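Local coordinates for protein NADP-dependent alcohol dehydrogenase (PDB 2OUI) that probably catalyses the NADP-dependent, reversible oxidation of alcohols as a tetrameric zinc enzyme of the medium-chain alcohol dehydrogenase family, at residues G13-K18 and R52-L57; M151-F156 and L294-R299; A250-M255 and S260-V265. The protein carries 1 engineered substitution. All blocks are in the same frame, centred on the assembly; numbering follows the deposited sequence. Where two conformers were deposited one is given.

Contact 1. Residues G13-K18 and R52-L57; sequences GWIEKK and RHDMIL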
loop_
_atom_site.group_PDB
_atom_site.type_symbol
_atom_site.label_atom_id
_atom_site.label_comp_id
_atom_site.label_asym_id
_atom_site.label_seq_id
_atom_site.Cartn_x
_atom_site.Cartn_y
_atom_site.Cartn_z
ATOM N N GLY A 13 29.990 32.165 -10.641
ATOM C CA GLY A 13 30.394 33.497 -10.234
ATOM C C GLY A 13 29.200 34.317 -9.772
ATOM O O GLY A 13 28.047 33.944 -9.991
ATOM N N TRP A 14 29.486 35.434 -9.118
ATOM C CA TRP A 14 28.444 36.336 -8.639
ATOM C C TRP A 14 27.897 37.185 -9.782
ATOM O O TRP A 14 28.660 37.760 -10.558
ATOM C CB TRP A 14 28.995 37.230 -7.514
ATOM C CG TRP A 14 29.344 36.404 -6.323
ATOM C CD1 TRP A 14 30.543 35.801 -6.063
ATOM C CD2 TRP A 14 28.456 36.015 -5.256
ATOM N NE1 TRP A 14 30.466 35.083 -4.882
ATOM C CE2 TRP A 14 29.205 35.192 -4.367
ATOM C CE3 TRP A 14 27.112 36.313 -4.943
ATOM C CZ2 TRP A 14 28.649 34.633 -3.193
ATOM C CZ3 TRP A 14 26.548 35.756 -3.762
ATOM C CH2 TRP A 14 27.330 34.934 -2.904
ATOM N N ILE A 15 26.575 37.267 -9.861
ATOM C CA ILE A 15 25.892 38.110 -10.846
ATOM C C ILE A 15 24.817 38.970 -10.170
ATOM O O ILE A 15 24.476 38.755 -9.004
ATOM C CB ILE A 15 25.237 37.250 -11.976
ATOM C CG1 ILE A 15 24.144 36.348 -11.412
ATOM C CG2 ILE A 15 26.318 36.440 -12.734
ATOM C CD1 ILE A 15 23.310 35.602 -12.445
ATOM N N GLU A 16 24.280 39.933 -10.909
ATOM C CA GLU A 16 23.178 40.779 -10.420
ATOM C C GLU A 16 21.906 40.402 -11.173
ATOM O O GLU A 16 21.915 40.223 -12.396
ATOM C CB GLU A 16 23.485 42.257 -10.634
ATOM C CG GLU A 16 24.714 42.770 -9.895
ATOM C CD GLU A 16 24.427 43.171 -8.454
ATOM O OE1 GLU A 16 23.266 43.021 -7.988
ATOM O OE2 GLU A 16 25.375 43.649 -7.784
ATOM N N LYS A 17 20.823 40.243 -10.424
ATOM C CA LYS A 17 19.532 39.876 -10.970
ATOM C C LYS A 17 18.517 40.826 -10.337
ATOM O O LYS A 17 18.755 41.375 -9.248
ATOM C CB LYS A 17 19.194 38.410 -10.661
ATOM C CG LYS A 17 20.164 37.411 -11.295
ATOM C CD LYS A 17 19.538 36.065 -11.607
ATOM C CE LYS A 17 19.239 35.916 -13.094
ATOM N NZ LYS A 17 18.609 34.607 -13.352
ATOM N N LYS A 18 17.426 41.085 -11.049
ATOM C CA LYS A 18 16.375 41.912 -10.488
ATOM C C LYS A 18 15.711 41.145 -9.340
ATOM O O LYS A 18 15.647 39.905 -9.347
ATOM C CB LYS A 18 15.353 42.323 -11.555
ATOM C CG LYS A 18 14.370 41.246 -11.965
ATOM C CD LYS A 18 13.134 41.877 -12.629
ATOM C CE LYS A 18 11.950 40.920 -12.612
ATOM N NZ LYS A 18 10.826 41.426 -13.455
ATOM N N ARG A 52 23.134 25.565 -18.403
ATOM C CA ARG A 52 22.353 26.686 -17.892
ATOM C C ARG A 52 23.183 27.933 -18.058
ATOM O O ARG A 52 24.411 27.881 -18.160
ATOM C CB ARG A 52 22.032 26.519 -16.406
ATOM C CG ARG A 52 21.356 25.221 -16.033
ATOM C CD ARG A 52 19.852 25.310 -16.256
ATOM N NE ARG A 52 19.177 24.172 -15.647
ATOM C CZ ARG A 52 19.048 22.984 -16.226
ATOM N NH1 ARG A 52 19.554 22.778 -17.442
ATOM N NH2 ARG A 52 18.428 22.003 -15.586
ATOM N N HIS A 53 22.505 29.062 -18.128
ATOM C CA HIS A 53 23.191 30.333 -18.039
ATOM C C HIS A 53 22.439 31.207 -17.047
ATOM O O HIS A 53 21.188 31.183 -16.996
ATOM C CB HIS A 53 23.353 30.989 -19.417
ATOM C CG HIS A 53 24.586 30.552 -20.157
ATOM N ND1 HIS A 53 24.902 29.226 -20.371
ATOM C CD2 HIS A 53 25.574 31.272 -20.743
ATOM C CE1 HIS A 53 26.035 29.148 -21.046
ATOM N NE2 HIS A 53 26.463 30.375 -21.287
ATOM N N ASP A 54 23.225 31.882 -16.216
ATOM C CA ASP A 54 22.784 32.822 -15.188
ATOM C C ASP A 54 21.790 32.292 -14.150
ATOM O O ASP A 54 21.023 33.046 -13.576
ATOM C CB ASP A 54 22.339 34.130 -15.843
ATOM C CG ASP A 54 23.414 34.704 -16.768
ATOM O OD1 ASP A 54 24.588 34.267 -16.648
ATOM O OD2 ASP A 54 23.094 35.574 -17.612
ATOM N N MET A 55 21.860 30.993 -13.872
ATOM C CA MET A 55 20.990 30.386 -12.852
ATOM C C MET A 55 21.610 30.464 -11.460
ATOM O O MET A 55 22.660 29.859 -11.196
ATOM C CB MET A 55 20.664 28.925 -13.168
ATOM C CG MET A 55 19.768 28.298 -12.117
ATOM S SD MET A 55 19.369 26.600 -12.497
ATOM C CE MET A 55 20.967 25.853 -12.137
ATOM N N ILE A 56 20.935 31.169 -10.557
ATOM C CA ILE A 56 21.382 31.237 -9.163
ATOM C C ILE A 56 21.323 29.858 -8.498
ATOM O O ILE A 56 20.380 29.102 -8.728
ATOM C CB ILE A 56 20.598 32.282 -8.365
ATOM C CG1 ILE A 56 20.930 33.669 -8.951
ATOM C CG2 ILE A 56 20.952 32.168 -6.875
ATOM C CD1 ILE A 56 20.131 34.816 -8.385
ATOM N N LEU A 57 22.361 29.533 -7.718
ATOM C CA LEU A 57 22.529 28.178 -7.199
ATOM C C LEU A 57 21.934 28.038 -5.809
ATOM O O LEU A 57 21.464 29.018 -5.241
ATOM C CB LEU A 57 24.010 27.786 -7.205
ATOM C CG LEU A 57 24.592 27.645 -8.613
ATOM C CD1 LEU A 57 26.088 27.618 -8.537
ATOM C CD2 LEU A 57 24.048 26.372 -9.276
#
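Lys17 does double duty against residues 52-57, laying its aliphatic part along Ile56 and giving its ammonium group to the backbone of Asp54. The tight part of the contact lies on the Ile56 side. There the two side chains run antiparallel alongside each other, Lys17 CD coming to 3.5 Å from Ile56 CD1 while Lys17 CG rests a little farther from the same methyl. Beyond this hydrocarbon contact the lysine bends at chi3 (103°), which turns its end toward Asp54, and NZ hydrogen-bonds Asp54 O at 2.9 Å. The carbonyl is met at a C=O...N angle of 154°, with the nitrogen tilted 26° out of the carbonyl plane. The same oxygen is also brushed by a methyl, since Ile15 CD1 lies 3.6 Å from Asp54 O.

The Asp54 side is looser. Ile15 reaches it with the end of one branch, CD1 of Ile15 standing 3.8 Å from CB of Asp54, and the aspartate side chain is exposed and was modelled in two conformers. Ile56, in contrast, is buried. A carboxylate from outside the segments, that of Asp117, ties the two sides together: it forms a salt bridge with Lys17 NZ through one oxygen and accepts the backbone N-H of Ile56 with the other, so the ammonium group has both a carbonyl and a carboxylate as partners.

Asp54, at positive phi, and Met55 both face Met6 in a G1 beta bulge. Strand 2-8 stands between the two segments in a three-stranded antiparallel sheet, pairing with 11-16 on one side and 55-56 on the other. The contact bridges these two outer strands, while Trp14 and Leu57 both pack against helix 329-339.

Contact 2. Residues M151-F156 and L294-R299; sequences MVTTGF and LTPGGR
Where the zinc site meets the Rossmann-type half of the enzyme, Thr153 and Thr154 of helix 148-161 face Thr295, in the loop between the last strand of the parallel sheet, 288-292, and helix 298-310. The helix also carries Asp150, a ligand of the zinc ion. Thr153 and Thr295 cross at about a right angle with their hydroxyls together, OG1 of Thr153 lying 2.5 Å from OG1 of Thr295, close enough for a hydrogen bond but shorter than usual, so its strength is doubtful. Thr295 OG1 stands trans to its backbone nitrogen (chi1 178°), which places it beside its own carbonyl carbon and within reach of the next residue. From there it donates to Pro296 O at 2.7 Å, in the carbonyl plane and on a lone pair. Thr153 OG1 makes a weak, long approach of 3.4 Å to the same Pro296 O, closing a small triangle of oxygens.

Thr154 meets Thr295 with its hydroxyl oxygen against carbon, OG1 of Thr154 lying 3.3 Å from Thr295 CB. With chi1 at -57° this hydroxyl sits near its own backbone nitrogen and bonds back to Asp150 O, one helical turn earlier. A water spans what remains, donating to Thr154 OG1 at 3.2 Å and accepting from Thr295 N at 2.9 Å. Thr154 OG1 also hydrogen-bonds a cacodylate ion, probably left by the crystallisation liquor but perhaps marking a pocket.

The Thr153 and Thr295 hydroxyls meet each other and the Pro296 carbonyl, while that of Thr154 turns to Asp150 O, water and the cacodylate. Arg301, from helix 298-310, donates its NE to Thr153 OG1, and its positive charge would probably polarise that hydroxyl.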
loop_
_atom_site.group_PDB
_atom_site.type_symbol
_atom_site.label_atom_id
_atom_site.label_comp_id
_atom_site.label_asym_id
_atom_site.label_seq_id
_atom_site.Cartn_x
_atom_site.Cartn_y
_atom_site.Cartn_z
ATOM N N MET A 151 18.649 17.528 3.229
ATOM C CA MET A 151 19.381 16.343 3.741
ATOM C C MET A 151 18.489 15.360 4.492
ATOM O O MET A 151 18.452 14.175 4.163
ATOM C CB MET A 151 20.584 16.725 4.595
ATOM C CG MET A 151 21.625 17.607 3.859
ATOM S SD MET A 151 22.400 16.754 2.464
ATOM C CE MET A 151 21.397 17.242 1.059
ATOM N N VAL A 152 17.753 15.853 5.477
ATOM C CA VAL A 152 16.860 14.968 6.241
ATOM C C VAL A 152 15.755 14.405 5.346
ATOM O O VAL A 152 15.515 13.191 5.353
ATOM C CB VAL A 152 16.222 15.675 7.396
ATOM C CG1 VAL A 152 15.251 14.723 8.092
ATOM C CG2 VAL A 152 17.317 16.180 8.364
ATOM N N THR A 153 15.089 15.276 4.582
ATOM C CA THR A 153 13.974 14.836 3.749
ATOM C C THR A 153 14.374 13.845 2.656
ATOM O O THR A 153 13.695 12.842 2.456
ATOM C CB THR A 153 13.114 16.004 3.208
ATOM O OG1 THR A 153 12.056 15.450 2.410
ATOM C CG2 THR A 153 13.956 16.985 2.373
ATOM N N THR A 154 15.505 14.082 1.998
ATOM C CA THR A 154 15.967 13.160 0.953
ATOM C C THR A 154 16.460 11.852 1.568
ATOM O O THR A 154 16.117 10.774 1.079
ATOM C CB THR A 154 17.068 13.801 0.101
ATOM O OG1 THR A 154 16.541 15.024 -0.449
ATOM C CG2 THR A 154 17.489 12.867 -1.027
ATOM N N GLY A 155 17.252 11.945 2.628
ATOM C CA GLY A 155 17.737 10.763 3.332
ATOM C C GLY A 155 16.590 9.892 3.830
ATOM O O GLY A 155 16.565 8.678 3.560
ATOM N N PHE A 156 15.627 10.505 4.521
ATOM C CA PHE A 156 14.431 9.779 4.959
ATOM C C PHE A 156 13.662 9.220 3.780
ATOM O O PHE A 156 13.122 8.114 3.887
ATOM C CB PHE A 156 13.499 10.642 5.808
ATOM C CG PHE A 156 13.974 10.828 7.234
ATOM C CD1 PHE A 156 15.331 10.758 7.554
ATOM C CD2 PHE A 156 13.057 11.093 8.254
ATOM C CE1 PHE A 156 15.777 10.964 8.875
ATOM C CE2 PHE A 156 13.498 11.295 9.575
ATOM C CZ PHE A 156 14.859 11.216 9.880
ATOM N N LEU A 294 13.037 11.604 -6.349
ATOM C CA LEU A 294 13.210 12.962 -5.800
ATOM C C LEU A 294 12.456 13.201 -4.480
ATOM O O LEU A 294 11.322 12.772 -4.312
ATOM C CB LEU A 294 12.702 13.935 -6.874
ATOM C CG LEU A 294 12.836 15.431 -6.603
ATOM C CD1 LEU A 294 14.300 15.849 -6.444
ATOM C CD2 LEU A 294 12.148 16.183 -7.730
ATOM N N THR A 295 13.075 13.909 -3.524
ATOM C CA THR A 295 12.424 14.118 -2.224
ATOM C C THR A 295 11.065 14.819 -2.324
ATOM O O THR A 295 10.875 15.699 -3.179
ATOM C CB THR A 295 13.343 14.931 -1.283
ATOM O OG1 THR A 295 12.680 15.160 -0.026
ATOM C CG2 THR A 295 13.765 16.266 -1.944
ATOM N N PRO A 296 10.124 14.458 -1.437
ATOM C CA PRO A 296 8.989 15.317 -1.145
ATOM C C PRO A 296 9.454 16.708 -0.690
ATOM O O PRO A 296 10.600 16.891 -0.255
ATOM C CB PRO A 296 8.317 14.601 0.046
ATOM C CG PRO A 296 8.666 13.153 -0.158
ATOM C CD PRO A 296 10.064 13.191 -0.671
ATOM N N GLY A 297 8.551 17.669 -0.774
ATOM C CA GLY A 297 8.798 19.005 -0.239
ATOM C C GLY A 297 7.481 19.622 0.201
ATOM O O GLY A 297 6.511 18.910 0.508
ATOM N N GLY A 298 7.452 20.950 0.274
ATOM C CA GLY A 298 6.306 21.642 0.849
ATOM C C GLY A 298 6.361 21.752 2.364
ATOM O O GLY A 298 7.253 21.209 3.022
ATOM N N ARG A 299 5.363 22.409 2.942
ATOM C CA ARG A 299 5.496 22.777 4.331
ATOM C C ARG A 299 5.160 21.603 5.218
ATOM O O ARG A 299 5.734 21.459 6.286
ATOM C CB ARG A 299 4.653 24.002 4.666
ATOM C CG ARG A 299 3.316 23.706 5.225
ATOM C CD ARG A 299 2.637 24.996 5.690
ATOM N NE ARG A 299 1.213 24.916 5.406
ATOM C CZ ARG A 299 0.325 24.361 6.219
ATOM N NH1 ARG A 299 0.703 23.846 7.383
ATOM N NH2 ARG A 299 -0.949 24.336 5.873
HETATM O O HOH W 1 15.897 14.458 -3.527
#

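Contact 3. Residues A250-M255 and S260-V265; sequences AQAVKM and SDIGNV. With EDO (1,2-ethanediol), chain I.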
loop_
_atom_site.group_PDB
_atom_site.type_symbol
_atom_site.label_atom_id
_atom_site.label_comp_id
_atom_site.label_asym_id
_atom_site.label_seq_id
_atom_site.Cartn_x
_atom_site.Cartn_y
_atom_site.Cartn_z
ATOM N N ALA A 250 23.894 -2.468 -9.322
ATOM C CA ALA A 250 24.250 -3.887 -9.411
ATOM C C ALA A 250 24.664 -4.438 -8.052
ATOM O O ALA A 250 24.339 -5.577 -7.731
ATOM C CB ALA A 250 25.348 -4.142 -10.474
ATOM N N GLN A 251 25.376 -3.634 -7.259
ATOM C CA GLN A 251 25.760 -4.065 -5.906
ATOM C C GLN A 251 24.529 -4.273 -5.032
ATOM O O GLN A 251 24.448 -5.261 -4.302
ATOM C CB GLN A 251 26.705 -3.054 -5.248
ATOM C CG GLN A 251 27.986 -2.858 -6.044
ATOM C CD GLN A 251 28.922 -1.884 -5.388
ATOM O OE1 GLN A 251 30.129 -2.156 -5.234
ATOM N NE2 GLN A 251 28.391 -0.742 -4.994
ATOM N N ALA A 252 23.583 -3.340 -5.100
ATOM C CA ALA A 252 22.316 -3.441 -4.343
ATOM C C ALA A 252 21.561 -4.722 -4.704
ATOM O O ALA A 252 21.126 -5.465 -3.825
ATOM C CB ALA A 252 21.449 -2.227 -4.619
ATOM N N VAL A 253 21.447 -5.009 -6.004
ATOM C CA VAL A 253 20.689 -6.169 -6.449
ATOM C C VAL A 253 21.396 -7.447 -5.989
ATOM O O VAL A 253 20.736 -8.429 -5.654
ATOM C CB VAL A 253 20.550 -6.184 -7.994
ATOM C CG1 VAL A 253 20.036 -7.555 -8.515
ATOM C CG2 VAL A 253 19.687 -5.009 -8.470
ATOM N N LYS A 254 22.733 -7.438 -5.972
ATOM C CA LYS A 254 23.472 -8.663 -5.613
ATOM C C LYS A 254 23.447 -8.951 -4.105
ATOM O O LYS A 254 23.606 -10.102 -3.687
ATOM C CB LYS A 254 24.909 -8.624 -6.130
ATOM C CG LYS A 254 25.022 -8.625 -7.677
ATOM C CD LYS A 254 26.455 -8.376 -8.130
ATOM C CE LYS A 254 26.513 -8.299 -9.645
ATOM N NZ LYS A 254 27.919 -8.166 -10.164
ATOM N N MET A 255 23.248 -7.919 -3.289
ATOM C CA MET A 255 23.266 -8.127 -1.835
ATOM C C MET A 255 21.881 -8.295 -1.213
ATOM O O MET A 255 21.790 -8.629 -0.022
ATOM C CB MET A 255 23.963 -6.961 -1.129
ATOM C CG MET A 255 23.138 -5.716 -1.194
ATOM S SD MET A 255 23.913 -4.392 -0.218
ATOM C CE MET A 255 25.415 -4.065 -1.172
ATOM N N SER A 260 11.822 -7.673 -2.250
ATOM C CA SER A 260 12.526 -6.648 -1.478
ATOM C C SER A 260 12.466 -5.360 -2.240
ATOM O O SER A 260 11.891 -5.304 -3.344
ATOM C CB SER A 260 13.976 -7.058 -1.331
ATOM O OG SER A 260 14.544 -7.102 -2.631
ATOM N N ASP A 261 13.070 -4.314 -1.656
ATOM C CA ASP A 261 12.991 -2.971 -2.243
ATOM C C ASP A 261 14.348 -2.288 -2.175
ATOM O O ASP A 261 15.027 -2.363 -1.158
ATOM C CB ASP A 261 11.957 -2.122 -1.506
ATOM C CG ASP A 261 10.550 -2.643 -1.703
ATOM O OD1 ASP A 261 9.884 -2.237 -2.682
ATOM O OD2 ASP A 261 10.105 -3.448 -0.853
ATOM N N ILE A 262 14.730 -1.671 -3.289
ATOM C CA ILE A 262 15.925 -0.810 -3.373
ATOM C C ILE A 262 15.430 0.609 -3.540
ATOM O O ILE A 262 14.740 0.923 -4.510
ATOM C CB ILE A 262 16.793 -1.215 -4.583
ATOM C CG1 ILE A 262 17.263 -2.676 -4.394
ATOM C CG2 ILE A 262 17.961 -0.216 -4.781
ATOM C CD1 ILE A 262 17.892 -3.278 -5.609
ATOM N N GLY A 263 15.742 1.473 -2.573
ATOM C CA GLY A 263 15.312 2.863 -2.650
ATOM C C GLY A 263 16.476 3.799 -2.965
ATOM O O GLY A 263 17.336 4.037 -2.125
ATOM N N ASN A 264 16.528 4.315 -4.192
ATOM C CA ASN A 264 17.608 5.207 -4.558
ATOM C C ASN A 264 17.194 6.674 -4.448
ATOM O O ASN A 264 16.097 7.050 -4.900
ATOM C CB ASN A 264 18.049 4.995 -5.995
ATOM C CG ASN A 264 19.070 6.060 -6.413
ATOM O OD1 ASN A 264 20.185 6.071 -5.875
ATOM N ND2 ASN A 264 18.679 6.991 -7.315
ATOM N N VAL A 265 18.065 7.490 -3.846
ATOM C CA VAL A 265 17.850 8.944 -3.810
ATOM C C VAL A 265 19.080 9.663 -4.351
ATOM O O VAL A 265 19.103 10.886 -4.383
ATOM C CB VAL A 265 17.540 9.477 -2.377
ATOM C CG1 VAL A 265 16.085 9.148 -1.990
ATOM C CG2 VAL A 265 18.535 8.901 -1.352
HETATM C C1 EDO I . 21.008 14.108 -3.377
HETATM O O1 EDO I . 21.288 12.936 -4.156
HETATM C C2 EDO I . 22.302 14.866 -3.091
HETATM O O2 EDO I . 23.234 14.853 -4.190
#
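Ile262 reaches helix 248-255 with both of its branches, and its torsions set how far each branch reaches. CG1 lies opposite the carbonyl carbon (chi1 -61°), and the chain then runs out extended, chi2 169°, so that CD1 becomes a terminal methyl lodged beside two helix residues. Ile262 CD1 stands 3.8 Å from both Ala252 CB and Val253 CG2. Of the helix residues, the shorter branch meets the alanine, Ile262 CG2 being 4.0 Å from Ala252 CB.

Val253 meets the isoleucine at about a right angle. Its chi1 of 167° sends CG1 trans to the backbone nitrogen and leaves CG2 next to that nitrogen, on the side where Ile262 CD1 arrives.

These residues belong to a beta-alpha-beta unit of the Rossmann-type sheet: strand 236-241, helix 248-255 and the adjacent parallel strand 260-264. Ala252 also packs on Val239 and Ile241 of the first of these strands, and Ile262 on Ile241, so the small alanine methyl is applied to two neighbouring strands at once. Val253 meanwhile extends the apolar layer toward Pro277 and Trp281.

Farther along the chain, Asn264 donates its side-chain amide to Gly284 O of a second subunit. Just beyond the strand end, Val265 O accepts a hydrogen bond from O1 of a 1,2-ethanediol molecule at 3.0 Å, and this diol, probably a crystallisation additive, is also bonded to Ser39 OG and Tyr267 N.

In the fold
The three contacts run across a two-domain dehydrogenase. Contact 1 comes first along the chain and closes before the others begin; it joins the outer strands of the small N-terminal antiparallel sheet. Contact 2 then spans from helix 148-161 to the loop after strand 288-292, and contact 3 falls within that span, on the parallel sheet. Centres of contacts 1 and 2 are 25 Å apart, and contacts 1 and 3, 37 Å apart, lie on opposite sides of the chain's centre. Contacts 2 and 3 touch where Thr154 O packs 3.5 Å from Val265 CG1, so the helix that supplies the zinc ligand Asp150 packs on the residue just after strand 260-264.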